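Local structure of HTH-type transcriptional regulator Rv1985c/MT2039 (Mycobacterium tuberculosis, 3ISP) at the interface of chains A and B. The protein binds DNA as a homodimeric LysR-type transcriptional regulator, probably activating expression of the exporter LysE and repressing its own gene. Coordinates in Å, arbitrary orientation; residue numbers count along the deposited sequence, not the author numbering. Chains: chain A/B, HTH-type transcriptional regulator Rv1985c/MT2039.

The interface of chains A and B. Residues chain A 42, 45-46, 50-51; chain B 154, 272-273.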
# COMPACT_ATOMS: atom_id res chain seq x y z
N LYS A 42 28.91 3.41 -0.30
CA LYS A 42 29.12 4.84 -0.47
C LYS A 42 29.80 5.22 -1.78
O LYS A 42 29.39 6.16 -2.46
CB LYS A 42 29.96 5.37 0.69
CG LYS A 42 29.23 6.32 1.63
CD LYS A 42 28.79 7.58 0.90
CE LYS A 42 28.01 8.50 1.83
NZ LYS A 42 26.98 9.30 1.10
N GLU A 45 27.37 4.65 -4.35
CA GLU A 45 26.37 5.72 -4.26
C GLU A 45 26.94 7.00 -4.86
O GLU A 45 26.23 7.75 -5.52
CB GLU A 45 25.96 5.97 -2.82
CG GLU A 45 24.74 5.18 -2.39
CD GLU A 45 24.59 5.11 -0.88
OE1 GLU A 45 25.47 5.65 -0.17
OE2 GLU A 45 23.60 4.52 -0.41
N GLN A 46 28.23 7.23 -4.61
CA GLN A 46 28.94 8.35 -5.20
C GLN A 46 28.97 8.26 -6.71
O GLN A 46 28.50 9.17 -7.41
CB GLN A 46 30.36 8.41 -4.66
CG GLN A 46 30.50 9.20 -3.36
CD GLN A 46 30.37 10.70 -3.58
OE1 GLN A 46 30.25 11.17 -4.72
NE2 GLN A 46 30.40 11.47 -2.49
N GLN A 50 23.25 8.48 -6.44
CA GLN A 50 21.97 8.20 -5.82
C GLN A 50 22.16 7.44 -4.51
O GLN A 50 23.11 6.68 -4.34
CB GLN A 50 21.12 7.33 -6.75
CG GLN A 50 20.94 7.88 -8.13
CD GLN A 50 19.67 8.69 -8.30
OE1 GLN A 50 18.74 8.60 -7.48
NE2 GLN A 50 19.62 9.47 -9.37
N VAL A 51 21.26 7.64 -3.58
CA VAL A 51 21.27 6.80 -2.41
C VAL A 51 20.66 5.47 -2.87
O VAL A 51 19.68 5.48 -3.62
CB VAL A 51 20.50 7.45 -1.28
CG1 VAL A 51 20.10 6.44 -0.23
CG2 VAL A 51 21.34 8.56 -0.68
N GLY B 154 23.21 10.09 6.09
CA GLY B 154 23.60 10.10 4.69
C GLY B 154 23.48 11.46 4.06
O GLY B 154 23.62 11.61 2.84
N LYS B 272 24.72 13.48 1.03
CA LYS B 272 26.16 13.76 1.10
C LYS B 272 26.89 12.93 0.05
O LYS B 272 27.63 12.00 0.36
CB LYS B 272 26.71 13.50 2.51
CG LYS B 272 28.14 14.02 2.73
CD LYS B 272 28.39 14.39 4.20
CE LYS B 272 29.68 15.24 4.36
NZ LYS B 272 29.82 16.40 3.40
N LEU B 273 26.63 13.27 -1.21
CA LEU B 273 27.29 12.68 -2.35
C LEU B 273 27.75 13.85 -3.17
O LEU B 273 27.12 14.91 -3.15
CB LEU B 273 26.29 11.88 -3.19
CG LEU B 273 25.59 10.68 -2.57
CD1 LEU B 273 24.57 10.12 -3.55
CD2 LEU B 273 26.61 9.62 -2.18
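The C-terminal part of helix 34-48 of chain A, with the loop after it, meets a loop of chain B that follows strand 262-271. B:Gly154, just ahead of strand 155-169, lies beside that loop. B:Leu273 is the centre of the patch and buries 77 Å² against chain A. Its CG stands opposite its own carbonyl carbon, with chi1 at -62°, and the isobutyl end points at the helix. The two methyls part there. CD1 heads for the end of the helix, 3.5 Å from the backbone O of A:Glu45 and 3.6 Å from the backbone N of A:Gln50. CD2 packs on the A:Glu45 CB at 3.8 Å, so the aliphatic base of this side chain makes the contact rather than its carboxylate. A:Gln46 runs alongside B:Leu273 in the opposite direction. Its amide NE2 lies 3.3 Å from CA of B:Leu273, a packing contact near the backbone. A:Lys42 crosses B:Leu273 at a slant. Its chain bends at chi2 (-63°) and again at chi4, and its terminal amino group NZ reaches the carbonyl O of B:Lys272, with a hydrogen bond of 2.9 Å. The donor sits above the carbonyl plane, about 50° out of it, and so misses the lone-pair directions. The side chain of B:Lys272 points away, and its backbone makes the polar contact. The patch is small, at 198 Å² in all, and is part of an interface that is not an exact two-fold. LysG is a homodimer, but the patch alone does not show whether this contact persists in solution. In the fold, the recognition helix of the winged helix-turn-helix domain of chain A here rests against one end of the regulatory domain of chain B.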